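Local coordinates for elongation factor G (Thermus thermophilus, PDB 2DY1), which probably acts as a GTPase elongation factor in protein synthesis, and here holds GTP and a magnesium ion, at residues P384-P389 with E422-G427; A396-A401 with V445-S450; R403-E408 with E438-Y443; P410-E415 with L431-A436. All coordinates share one frame; numbering follows the deposited sequence.

Contact 1: residues P384-P389 with E422-G427; sequences PVALHP and ELLLWG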
loop_
_atom_site.group_PDB
_atom_site.type_symbol
_atom_site.label_atom_id
_atom_site.label_comp_id
_atom_site.label_asym_id
_atom_site.label_seq_id
_atom_site.Cartn_x
_atom_site.Cartn_y
_atom_site.Cartn_z
ATOM N N PRO A 384 2.182 3.620 12.900
ATOM C CA PRO A 384 2.359 5.021 13.252
ATOM C C PRO A 384 3.633 5.380 13.987
ATOM O O PRO A 384 4.142 4.596 14.781
ATOM C CB PRO A 384 1.157 5.277 14.139
ATOM C CG PRO A 384 1.148 4.018 14.972
ATOM C CD PRO A 384 1.488 2.896 13.987
ATOM N N VAL A 385 4.133 6.570 13.690
ATOM C CA VAL A 385 5.273 7.122 14.417
ATOM C C VAL A 385 4.950 8.594 14.650
ATOM O O VAL A 385 4.222 9.207 13.877
ATOM C CB VAL A 385 6.639 7.025 13.649
ATOM C CG1 VAL A 385 7.078 5.568 13.516
ATOM C CG2 VAL A 385 6.545 7.688 12.293
ATOM N N ALA A 386 5.448 9.171 15.745
ATOM C CA ALA A 386 5.239 10.593 15.972
ATOM C C ALA A 386 6.455 11.269 15.338
ATOM O O ALA A 386 7.574 10.785 15.485
ATOM C CB ALA A 386 5.174 10.895 17.476
ATOM N N LEU A 387 6.220 12.361 14.611
ATOM C CA LEU A 387 7.265 13.100 13.898
ATOM C C LEU A 387 7.756 14.316 14.648
ATOM O O LEU A 387 6.952 15.069 15.198
ATOM C CB LEU A 387 6.745 13.621 12.556
ATOM C CG LEU A 387 6.418 12.789 11.330
ATOM C CD1 LEU A 387 6.504 13.710 10.102
ATOM C CD2 LEU A 387 7.394 11.671 11.192
ATOM N N HIS A 388 9.069 14.536 14.634
ATOM C CA HIS A 388 9.656 15.690 15.305
ATOM C C HIS A 388 10.752 16.331 14.446
ATOM O O HIS A 388 11.652 15.641 13.984
ATOM C CB HIS A 388 10.317 15.254 16.613
ATOM C CG HIS A 388 9.481 14.337 17.445
ATOM N ND1 HIS A 388 8.612 14.795 18.412
ATOM C CD2 HIS A 388 9.373 12.986 17.450
ATOM C CE1 HIS A 388 8.006 13.767 18.980
ATOM N NE2 HIS A 388 8.451 12.657 18.415
ATOM N N PRO A 389 10.671 17.642 14.184
ATOM C CA PRO A 389 11.758 18.215 13.388
ATOM C C PRO A 389 12.982 18.215 14.305
ATOM O O PRO A 389 12.852 18.412 15.523
ATOM C CB PRO A 389 11.274 19.631 13.089
ATOM C CG PRO A 389 10.363 19.937 14.278
ATOM C CD PRO A 389 9.617 18.639 14.450
ATOM N N GLU A 422 0.227 14.985 19.272
ATOM C CA GLU A 422 1.345 14.678 18.384
ATOM C C GLU A 422 0.997 14.709 16.899
ATOM O O GLU A 422 -0.162 14.546 16.519
ATOM C CB GLU A 422 1.924 13.302 18.728
ATOM C CG GLU A 422 2.459 13.186 20.149
ATOM C CD GLU A 422 3.226 11.899 20.378
ATOM O OE1 GLU A 422 2.666 10.825 20.119
ATOM O OE2 GLU A 422 4.390 11.965 20.823
ATOM N N LEU A 423 2.018 14.938 16.072
ATOM C CA LEU A 423 1.870 14.917 14.622
ATOM C C LEU A 423 2.294 13.495 14.244
ATOM O O LEU A 423 3.457 13.119 14.403
ATOM C CB LEU A 423 2.798 15.938 13.964
ATOM C CG LEU A 423 2.796 15.914 12.436
ATOM C CD1 LEU A 423 1.392 16.243 11.919
ATOM C CD2 LEU A 423 3.807 16.888 11.902
ATOM N N LEU A 424 1.358 12.702 13.737
ATOM C CA LEU A 424 1.674 11.321 13.411
ATOM C C LEU A 424 1.801 11.086 11.933
ATOM O O LEU A 424 1.079 11.679 11.137
ATOM C CB LEU A 424 0.595 10.381 13.943
ATOM C CG LEU A 424 0.279 10.410 15.441
ATOM C CD1 LEU A 424 -0.777 9.363 15.727
ATOM C CD2 LEU A 424 1.559 10.144 16.263
ATOM N N LEU A 425 2.749 10.225 11.580
ATOM C CA LEU A 425 2.946 9.804 10.196
ATOM C C LEU A 425 2.639 8.307 10.210
ATOM O O LEU A 425 3.185 7.554 11.015
ATOM C CB LEU A 425 4.380 10.024 9.733
ATOM C CG LEU A 425 4.616 9.639 8.252
ATOM C CD1 LEU A 425 3.816 10.546 7.323
ATOM C CD2 LEU A 425 6.098 9.762 7.941
ATOM N N TRP A 426 1.721 7.880 9.355
ATOM C CA TRP A 426 1.350 6.474 9.264
ATOM C C TRP A 426 1.878 5.895 7.971
ATOM O O TRP A 426 1.679 6.481 6.904
ATOM C CB TRP A 426 -0.152 6.316 9.241
ATOM C CG TRP A 426 -0.840 6.688 10.486
ATOM C CD1 TRP A 426 -1.237 7.937 10.875
ATOM C CD2 TRP A 426 -1.314 5.780 11.474
ATOM N NE1 TRP A 426 -1.948 7.854 12.047
ATOM C CE2 TRP A 426 -2.011 6.541 12.438
ATOM C CE3 TRP A 426 -1.221 4.392 11.638
ATOM C CZ2 TRP A 426 -2.618 5.959 13.555
ATOM C CZ3 TRP A 426 -1.825 3.810 12.745
ATOM C CH2 TRP A 426 -2.517 4.595 13.692
ATOM N N GLY A 427 2.528 4.739 8.063
ATOM C CA GLY A 427 3.084 4.096 6.885
ATOM C C GLY A 427 2.740 2.620 6.831
ATOM O O GLY A 427 2.009 2.110 7.693
HETATM O O HOH W 1 4.817 14.855 17.094
#
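P384 lays its ring against the indole of W426: CB stands over the six-membered ring, 3.4 Å from its centroid and 7° off the normal, a CH-pi contact, while CG and CD reach toward CZ3. W426 CG lies anti to its carbonyl carbon (chi1 -67°), leading the indole to P384. Next, V385 forms the hydrogen-bonded antiparallel pair with L425. V385 N gives its hydrogen to L425 O at 3.0 Å, L425 N returns one to V385 O at 2.9 Å, and V385 CG2 lies beside L425 CB. A386 returns to the face that carries P384, W426 and L424. Its CB touches CD2 of L424 at 3.9 Å and sits against the carboxylate of E422, whose OE1 is held by the backbone N of K453. L387 continues the pairing through a straight bond from its N to L423 O, 2.9 Å with 174° at the hydrogen. Its side chain turns to the face of V385 and L425, where CD2 meets L425 CB at 3.7 Å. In the same pair a water replaces the second bond, donating to L387 O and accepting from L423 N. H388 brings its ring edge near E422 OE2; its NE2 bonds to S450 OG on the next strand. Strands 383-389 and 423-427 are the central pair of the four-stranded antiparallel sheet of EF-G domain III, an alpha/beta sandwich whose L387-L425 face lies under the helices.

Contact 2: residues A396-A401 with V445-S450; sequences ARLGEA and VEVEFS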
loop_
_atom_site.group_PDB
_atom_site.type_symbol
_atom_site.label_atom_id
_atom_site.label_comp_id
_atom_site.label_asym_id
_atom_site.label_seq_id
_atom_site.Cartn_x
_atom_site.Cartn_y
_atom_site.Cartn_z
ATOM N N ALA A 396 10.926 25.005 10.364
ATOM C CA ALA A 396 10.491 26.011 9.396
ATOM C C ALA A 396 10.254 25.443 8.001
ATOM O O ALA A 396 9.446 25.967 7.230
ATOM C CB ALA A 396 11.515 27.128 9.315
ATOM N N ARG A 397 10.968 24.374 7.679
ATOM C CA ARG A 397 10.878 23.747 6.364
ATOM C C ARG A 397 9.977 22.516 6.333
ATOM O O ARG A 397 9.645 22.021 5.252
ATOM C CB ARG A 397 12.274 23.300 5.900
ATOM C CG ARG A 397 13.329 24.391 5.632
ATOM C CD ARG A 397 14.670 23.722 5.277
ATOM N NE ARG A 397 15.742 24.668 4.990
ATOM C CZ ARG A 397 16.982 24.319 4.647
ATOM N NH1 ARG A 397 17.318 23.041 4.541
ATOM N NH2 ARG A 397 17.902 25.252 4.426
ATOM N N LEU A 398 9.575 22.031 7.499
ATOM C CA LEU A 398 8.809 20.788 7.565
ATOM C C LEU A 398 7.501 20.741 6.802
ATOM O O LEU A 398 7.248 19.782 6.065
ATOM C CB LEU A 398 8.563 20.399 9.018
ATOM C CG LEU A 398 7.887 19.047 9.249
ATOM C CD1 LEU A 398 8.706 17.915 8.612
ATOM C CD2 LEU A 398 7.729 18.848 10.759
ATOM N N GLY A 399 6.675 21.768 6.969
ATOM C CA GLY A 399 5.393 21.760 6.280
ATOM C C GLY A 399 5.500 21.538 4.785
ATOM O O GLY A 399 4.789 20.695 4.230
ATOM N N GLU A 400 6.375 22.288 4.115
ATOM C CA GLU A 400 6.507 22.155 2.679
ATOM C C GLU A 400 7.124 20.822 2.273
ATOM O O GLU A 400 6.749 20.233 1.255
ATOM C CB GLU A 400 7.325 23.327 2.117
ATOM C CG GLU A 400 7.728 23.191 0.661
ATOM C CD GLU A 400 6.554 23.082 -0.303
ATOM O OE1 GLU A 400 6.793 22.712 -1.473
ATOM O OE2 GLU A 400 5.405 23.366 0.094
ATOM N N ALA A 401 8.068 20.331 3.065
ATOM C CA ALA A 401 8.692 19.050 2.727
ATOM C C ALA A 401 7.661 17.921 2.857
ATOM O O ALA A 401 7.657 16.975 2.042
ATOM C CB ALA A 401 9.914 18.787 3.643
ATOM N N VAL A 445 15.272 18.421 4.996
ATOM C CA VAL A 445 14.721 18.451 6.335
ATOM C C VAL A 445 15.083 17.234 7.155
ATOM O O VAL A 445 14.882 16.109 6.721
ATOM C CB VAL A 445 13.182 18.561 6.253
ATOM C CG1 VAL A 445 12.571 18.678 7.649
ATOM C CG2 VAL A 445 12.801 19.769 5.386
ATOM N N GLU A 446 15.641 17.464 8.341
ATOM C CA GLU A 446 15.960 16.361 9.240
ATOM C C GLU A 446 14.805 16.169 10.217
ATOM O O GLU A 446 14.444 17.087 10.961
ATOM C CB GLU A 446 17.238 16.653 10.046
ATOM C CG GLU A 446 18.515 16.634 9.228
ATOM C CD GLU A 446 19.714 17.034 10.069
ATOM O OE1 GLU A 446 19.963 18.249 10.208
ATOM O OE2 GLU A 446 20.371 16.124 10.597
ATOM N N VAL A 447 14.213 14.977 10.220
ATOM C CA VAL A 447 13.120 14.694 11.143
ATOM C C VAL A 447 13.450 13.440 11.924
ATOM O O VAL A 447 14.253 12.618 11.481
ATOM C CB VAL A 447 11.775 14.467 10.405
ATOM C CG1 VAL A 447 11.509 15.623 9.457
ATOM C CG2 VAL A 447 11.800 13.136 9.667
ATOM N N GLU A 448 12.861 13.308 13.104
ATOM C CA GLU A 448 13.091 12.119 13.914
ATOM C C GLU A 448 11.742 11.502 14.231
ATOM O O GLU A 448 10.759 12.223 14.390
ATOM C CB GLU A 448 13.768 12.485 15.242
ATOM C CG GLU A 448 14.939 13.462 15.114
ATOM C CD GLU A 448 15.928 13.017 14.077
ATOM O OE1 GLU A 448 16.184 11.797 13.990
ATOM O OE2 GLU A 448 16.452 13.883 13.347
ATOM N N PHE A 449 11.713 10.175 14.337
ATOM C CA PHE A 449 10.500 9.442 14.693
ATOM C C PHE A 449 10.579 8.970 16.144
ATOM O O PHE A 449 11.657 8.623 16.634
ATOM C CB PHE A 449 10.349 8.171 13.844
ATOM C CG PHE A 449 10.249 8.411 12.369
ATOM C CD1 PHE A 449 9.781 9.609 11.860
ATOM C CD2 PHE A 449 10.544 7.374 11.482
ATOM C CE1 PHE A 449 9.597 9.775 10.492
ATOM C CE2 PHE A 449 10.360 7.535 10.111
ATOM C CZ PHE A 449 9.885 8.731 9.617
ATOM N N SER A 450 9.439 8.954 16.831
ATOM C CA SER A 450 9.381 8.405 18.181
ATOM C C SER A 450 8.138 7.513 18.275
ATOM O O SER A 450 7.257 7.554 17.409
ATOM C CB SER A 450 9.312 9.514 19.235
ATOM O OG SER A 450 8.096 10.230 19.158
#
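V445 and L398 meet where helix 392-408 packs over the sheet edge in the alpha/beta sandwich of domain III, V445 lying in the turn that leads from helix 430-442 into the edge strand 447-450. Across these two segments the contact is wholly apolar, made by methyl and methylene groups. V445 supplies most of it, with its two methyls sent to different places. CG2, anti to its own carbonyl carbon, drops between two residues one helical turn apart, 3.6 Å from CB of R397 and 3.5 Å from CB of A401. CG1, anti to the backbone N (chi1 -177°), is turned instead to L398, whose CD1 it meets at 4.1 Å. The leucine and the valine side chains cross at about a right angle, and L398 does the same with V447, two residues further along, so that its CD1 methyl alone serves both valines. A401 meets CG2 with its CB alone; the same methyl also touches L440 of helix 430-442.

The polar groups find their partners outside the two segments. R397 carries its extended chain past V445 and uses NH1 to bond the carbonyl O of G444. The backbone N of E446 bonds OD1 of D394 near the start of the helix, and the E446 carboxylate forms a salt bridge with K390. Where strand 447-450 begins, L398 CD1 rests on V447 CG1 at 3.7 Å.

Contact 3: residues R403-E408 with E438-Y443; sequences RKLLEE and ERLQDY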
loop_
_atom_site.group_PDB
_atom_site.type_symbol
_atom_site.label_atom_id
_atom_site.label_comp_id
_atom_site.label_asym_id
_atom_site.label_seq_id
_atom_site.Cartn_x
_atom_site.Cartn_y
_atom_site.Cartn_z
ATOM N N ARG A 403 4.466 18.326 2.462
ATOM C CA ARG A 403 3.530 18.476 1.346
ATOM C C ARG A 403 4.080 17.702 0.130
ATOM O O ARG A 403 3.348 16.933 -0.522
ATOM C CB ARG A 403 3.365 19.947 0.970
ATOM C CG ARG A 403 2.260 20.189 -0.081
ATOM C CD ARG A 403 2.329 21.609 -0.652
ATOM N NE ARG A 403 3.533 21.794 -1.456
ATOM C CZ ARG A 403 3.736 21.217 -2.639
ATOM N NH1 ARG A 403 2.804 20.432 -3.166
ATOM N NH2 ARG A 403 4.889 21.385 -3.273
ATOM N N LYS A 404 5.357 17.908 -0.182
ATOM C CA LYS A 404 6.001 17.219 -1.300
ATOM C C LYS A 404 5.979 15.697 -1.086
ATOM O O LYS A 404 5.685 14.925 -1.998
ATOM C CB LYS A 404 7.468 17.658 -1.448
ATOM C CG LYS A 404 7.682 19.082 -1.972
ATOM C CD LYS A 404 9.178 19.271 -2.237
ATOM C CE LYS A 404 9.474 20.636 -2.855
ATOM N NZ LYS A 404 9.331 21.731 -1.861
ATOM N N LEU A 405 6.314 15.276 0.127
ATOM C CA LEU A 405 6.352 13.850 0.440
ATOM C C LEU A 405 5.008 13.177 0.221
ATOM O O LEU A 405 4.950 12.074 -0.340
ATOM C CB LEU A 405 6.781 13.642 1.894
ATOM C CG LEU A 405 6.866 12.186 2.373
ATOM C CD1 LEU A 405 8.097 11.527 1.740
ATOM C CD2 LEU A 405 6.939 12.118 3.894
ATOM N N LEU A 406 3.926 13.825 0.657
ATOM C CA LEU A 406 2.601 13.227 0.505
ATOM C C LEU A 406 2.086 13.328 -0.926
ATOM O O LEU A 406 1.217 12.552 -1.313
ATOM C CB LEU A 406 1.609 13.838 1.517
ATOM C CG LEU A 406 1.493 13.201 2.914
ATOM C CD1 LEU A 406 0.747 11.884 2.807
ATOM C CD2 LEU A 406 2.874 12.972 3.533
ATOM N N GLU A 407 2.587 14.284 -1.707
ATOM C CA GLU A 407 2.190 14.351 -3.122
ATOM C C GLU A 407 2.801 13.148 -3.812
ATOM O O GLU A 407 2.155 12.465 -4.619
ATOM C CB GLU A 407 2.760 15.586 -3.823
ATOM C CG GLU A 407 1.976 16.833 -3.673
ATOM C CD GLU A 407 0.573 16.707 -4.234
ATOM O OE1 GLU A 407 0.382 16.103 -5.323
ATOM O OE2 GLU A 407 -0.335 17.234 -3.576
ATOM N N GLU A 408 4.076 12.901 -3.519
ATOM C CA GLU A 408 4.792 11.806 -4.127
ATOM C C GLU A 408 4.290 10.473 -3.598
ATOM O O GLU A 408 4.189 9.493 -4.345
ATOM C CB GLU A 408 6.295 11.989 -3.831
ATOM C CG GLU A 408 7.201 10.987 -4.437
ATOM C CD GLU A 408 8.653 11.371 -4.212
ATOM O OE1 GLU A 408 9.219 12.140 -5.025
ATOM O OE2 GLU A 408 9.210 10.885 -3.211
ATOM N N GLU A 438 14.126 9.362 4.955
ATOM C CA GLU A 438 15.199 9.645 4.013
ATOM C C GLU A 438 14.756 10.630 2.952
ATOM O O GLU A 438 15.531 11.490 2.551
ATOM C CB GLU A 438 15.670 8.341 3.344
ATOM C CG GLU A 438 16.355 7.412 4.341
ATOM C CD GLU A 438 16.493 5.980 3.838
ATOM O OE1 GLU A 438 16.527 5.758 2.610
ATOM O OE2 GLU A 438 16.596 5.068 4.690
ATOM N N ARG A 439 13.512 10.496 2.481
ATOM C CA ARG A 439 13.051 11.400 1.451
ATOM C C ARG A 439 12.953 12.834 1.976
ATOM O O ARG A 439 13.300 13.767 1.247
ATOM C CB ARG A 439 11.708 10.909 0.869
ATOM C CG ARG A 439 11.335 11.632 -0.416
ATOM C CD ARG A 439 12.395 11.435 -1.479
ATOM N NE ARG A 439 11.883 11.714 -2.827
ATOM C CZ ARG A 439 12.661 11.774 -3.899
ATOM N NH1 ARG A 439 13.982 11.588 -3.781
ATOM N NH2 ARG A 439 12.132 11.990 -5.103
ATOM N N LEU A 440 12.492 13.003 3.217
ATOM C CA LEU A 440 12.407 14.328 3.828
ATOM C C LEU A 440 13.839 14.898 3.879
ATOM O O LEU A 440 14.055 16.090 3.634
ATOM C CB LEU A 440 11.792 14.213 5.229
ATOM C CG LEU A 440 10.292 13.879 5.174
ATOM C CD1 LEU A 440 9.737 13.523 6.545
ATOM C CD2 LEU A 440 9.550 15.107 4.611
ATOM N N GLN A 441 14.815 14.040 4.173
ATOM C CA GLN A 441 16.227 14.475 4.197
ATOM C C GLN A 441 16.657 14.953 2.790
ATOM O O GLN A 441 17.416 15.908 2.654
ATOM C CB GLN A 441 17.098 13.301 4.680
ATOM C CG GLN A 441 18.606 13.444 4.486
ATOM C CD GLN A 441 19.343 12.152 4.866
ATOM O OE1 GLN A 441 18.985 11.040 4.412
ATOM N NE2 GLN A 441 20.357 12.286 5.704
ATOM N N ASP A 442 16.183 14.290 1.732
ATOM C CA ASP A 442 16.531 14.697 0.375
ATOM C C ASP A 442 15.987 16.079 0.106
ATOM O O ASP A 442 16.556 16.824 -0.693
ATOM C CB ASP A 442 15.924 13.774 -0.690
ATOM C CG ASP A 442 16.410 12.355 -0.594
ATOM O OD1 ASP A 442 17.448 12.106 0.051
ATOM O OD2 ASP A 442 15.746 11.467 -1.197
ATOM N N TYR A 443 14.862 16.388 0.748
ATOM C CA TYR A 443 14.208 17.688 0.572
ATOM C C TYR A 443 14.814 18.744 1.497
ATOM O O TYR A 443 14.339 19.883 1.536
ATOM C CB TYR A 443 12.709 17.595 0.842
ATOM C CG TYR A 443 11.938 16.677 -0.109
ATOM C CD1 TYR A 443 12.348 16.508 -1.426
ATOM C CD2 TYR A 443 10.774 16.037 0.313
ATOM C CE1 TYR A 443 11.600 15.716 -2.316
ATOM C CE2 TYR A 443 10.022 15.248 -0.566
ATOM C CZ TYR A 443 10.443 15.103 -1.874
ATOM O OH TYR A 443 9.671 14.389 -2.781
#
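E408 OE1 is gripped from several sides. NH2 of R439 donates to it at 2.9 Å in a nearly straight bond, V293 N bonds it from strand 285-294, and OH of Y443 lies 3.2 Å away, itself bonded to V293 O. The other carboxylate oxygen, OE2, takes NE of R439 on its syn lone pair at 2.8 Å, so the arginine holds the acid side-on with two nitrogens, one to each oxygen. The fit is not flat: carboxylate and guanidinium planes stand 36° apart, and OE2 is tilted from the guanidinium plane while OE1 lies in it. R439 bends at chi2 (59°) where CD turns back. Its remaining nitrogen, NH1, bonds D442 OD2 at 3.1 Å, and NH2 also pairs with D294, a network in which R439 would probably offset the negative charges of E408, D442 and D294. An alanine at R439 would probably leave E408, D442 and D294 without their shared counter-charge and uncover the CD1 methyl of L405, which rests partly on the arginine CG.

Below this polar end the contact is apolar. L405 CD2 meets CG of L440 at 4.0 Å, the two leucines crossing at about a right angle. K404 stretches over the Y443 ring, its CD 4.1 Å from the centroid in a CH-pi contact, before its NZ pairs with E400. The C-terminal parts of helices 392-408 and 430-442 meet here, their local axes 10.1 Å apart at 124°, with strand 285-294 of the preceding domain against the salt-bridged end.

Contact 4: residues P410-E415 with L431-A436; sequences PSLKLE and LHLATA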
loop_
_atom_site.group_PDB
_atom_site.type_symbol
_atom_site.label_atom_id
_atom_site.label_comp_id
_atom_site.label_asym_id
_atom_site.label_seq_id
_atom_site.Cartn_x
_atom_site.Cartn_y
_atom_site.Cartn_z
ATOM N N PRO A 410 1.065 9.187 -1.569
ATOM C CA PRO A 410 -0.235 9.260 -0.897
ATOM C C PRO A 410 -0.576 7.998 -0.091
ATOM O O PRO A 410 -1.685 7.889 0.459
ATOM C CB PRO A 410 -1.215 9.511 -2.059
ATOM C CG PRO A 410 -0.360 10.106 -3.131
ATOM C CD PRO A 410 0.911 9.301 -3.028
ATOM N N SER A 411 0.351 7.031 -0.036
ATOM C CA SER A 411 0.108 5.832 0.766
ATOM C C SER A 411 0.495 6.093 2.223
ATOM O O SER A 411 0.285 5.242 3.083
ATOM C CB SER A 411 0.877 4.612 0.237
ATOM O OG SER A 411 2.239 4.623 0.646
ATOM N N LEU A 412 1.104 7.249 2.480
ATOM C CA LEU A 412 1.410 7.663 3.847
ATOM C C LEU A 412 0.186 8.484 4.301
ATOM O O LEU A 412 -0.548 9.008 3.460
ATOM C CB LEU A 412 2.628 8.606 3.882
ATOM C CG LEU A 412 3.983 7.970 3.561
ATOM C CD1 LEU A 412 4.995 9.058 3.205
ATOM C CD2 LEU A 412 4.447 7.157 4.770
ATOM N N LYS A 413 -0.036 8.592 5.609
ATOM C CA LYS A 413 -1.135 9.425 6.120
ATOM C C LYS A 413 -0.523 10.306 7.201
ATOM O O LYS A 413 0.226 9.838 8.035
ATOM C CB LYS A 413 -2.257 8.572 6.712
ATOM C CG LYS A 413 -3.467 9.369 7.187
ATOM C CD LYS A 413 -4.511 8.422 7.762
ATOM C CE LYS A 413 -5.453 9.131 8.711
ATOM N NZ LYS A 413 -5.982 8.172 9.729
ATOM N N LEU A 414 -0.845 11.585 7.180
ATOM C CA LEU A 414 -0.299 12.510 8.158
ATOM C C LEU A 414 -1.490 13.023 8.949
ATOM O O LEU A 414 -2.462 13.471 8.354
ATOM C CB LEU A 414 0.385 13.650 7.409
ATOM C CG LEU A 414 1.157 14.712 8.168
ATOM C CD1 LEU A 414 2.348 14.080 8.893
ATOM C CD2 LEU A 414 1.608 15.759 7.167
ATOM N N GLU A 415 -1.426 12.932 10.274
ATOM C CA GLU A 415 -2.536 13.393 11.105
ATOM C C GLU A 415 -2.104 14.003 12.431
ATOM O O GLU A 415 -1.139 13.572 13.051
ATOM C CB GLU A 415 -3.488 12.239 11.412
ATOM C CG GLU A 415 -2.983 11.308 12.508
ATOM C CD GLU A 415 -4.086 10.468 13.138
ATOM O OE1 GLU A 415 -5.074 11.052 13.639
ATOM O OE2 GLU A 415 -3.961 9.223 13.141
ATOM N N LEU A 431 10.359 -0.339 6.776
ATOM C CA LEU A 431 11.131 0.100 5.627
ATOM C C LEU A 431 10.438 1.271 4.962
ATOM O O LEU A 431 11.088 2.255 4.584
ATOM C CB LEU A 431 11.322 -1.062 4.633
ATOM C CG LEU A 431 11.970 -0.684 3.293
ATOM C CD1 LEU A 431 13.382 -0.134 3.506
ATOM C CD2 LEU A 431 12.002 -1.902 2.392
ATOM N N HIS A 432 9.116 1.190 4.836
ATOM C CA HIS A 432 8.389 2.307 4.216
ATOM C C HIS A 432 8.700 3.616 4.963
ATOM O O HIS A 432 9.067 4.624 4.348
ATOM C CB HIS A 432 6.883 2.018 4.249
ATOM C CG HIS A 432 6.053 3.061 3.559
ATOM N ND1 HIS A 432 4.739 3.295 3.898
ATOM C CD2 HIS A 432 6.340 3.909 2.542
ATOM C CE1 HIS A 432 4.251 4.250 3.119
ATOM N NE2 HIS A 432 5.202 4.638 2.289
ATOM N N LEU A 433 8.559 3.598 6.288
ATOM C CA LEU A 433 8.800 4.805 7.091
ATOM C C LEU A 433 10.253 5.261 7.016
ATOM O O LEU A 433 10.542 6.459 7.003
ATOM C CB LEU A 433 8.373 4.541 8.540
ATOM C CG LEU A 433 6.856 4.437 8.710
ATOM C CD1 LEU A 433 6.549 3.921 10.112
ATOM C CD2 LEU A 433 6.183 5.799 8.461
ATOM N N ALA A 434 11.184 4.313 6.934
ATOM C CA ALA A 434 12.583 4.692 6.811
ATOM C C ALA A 434 12.789 5.453 5.497
ATOM O O ALA A 434 13.492 6.462 5.462
ATOM C CB ALA A 434 13.492 3.427 6.847
ATOM N N THR A 435 12.167 4.982 4.415
ATOM C CA THR A 435 12.338 5.677 3.143
ATOM C C THR A 435 11.688 7.052 3.162
ATOM O O THR A 435 12.132 7.941 2.443
ATOM C CB THR A 435 11.802 4.857 1.919
ATOM O OG1 THR A 435 10.383 4.650 2.011
ATOM C CG2 THR A 435 12.543 3.519 1.836
ATOM N N ALA A 436 10.661 7.234 3.988
ATOM C CA ALA A 436 10.005 8.553 4.077
ATOM C C ALA A 436 10.933 9.517 4.830
ATOM O O ALA A 436 11.059 10.685 4.467
ATOM C CB ALA A 436 8.663 8.443 4.810
#
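L412 and H432 bring their side chains together obliquely, the leucine bringing its CD2 methyl to the imidazole. CD2 comes to 3.3 Å from CE1 and 3.6 Å from NE2 of H432, a tight fit by the CE1-NE2 bond of the ring. The histidine is carried there by its first torsion, which sets CG anti to the backbone N (chi1 -176°), and its ring is fixed by bonds at both nitrogens: ND1 to the backbone N of H428 and NE2 to OD2 of D409. S411 OG comes from the other side of the ring plane, 3.2 Å from CE1, which thus sits between the leucine methyl and the serine hydroxyl. That hydroxyl bonds D409 OD1, so one aspartate ties serine and histidine through its two oxygens and holds the ring beside L412.

The other branch of the leucine, CD1, meets CB of A436, one turn after H432, at 4.1 Å. CD2 also approaches CD2 of L433, at 4.3 Å. An alanine in place of L412 would probably open a gap beside CE1 and NE2 of H432 and leave the A436 methyl without its apolar neighbour here. Within the helix, the carbonyl O of H432 accepts both A436 N and the hydroxyl of T435, the latter at 2.7 Å.

The turn 410-412 runs from the end of helix 392-408 into the outer strand 413-416. L412 is thereby wedged between L405 and L406 of that helix, L425 of strand 423-427 and helix 430-442, while OD1 of D86 bonds the backbone N of H432.

Overall arrangement
All four contacts belong to domain III, where two helices cover one face of a four-stranded antiparallel sheet. Contact 1 is the sheet itself, backbone-bonded and partly buried; contacts 2, 3 and 4 are the buried joints around the helices. Contacts 2 and 3 share helix 392-408, contacts 3 and 4 helix 430-442, and L405 of contact 3 touches L412 of contact 4. Chemistry follows place: contact 2, at the sheet edge, is purely apolar; contact 3 adds a salt-bridge network where the helices face strand 285-294; contact 4 sets a bonded histidine against leucine, the H432 side chain about 13 Å from GTP. F449 links the sheet of contact 1 to L433 of contact 4.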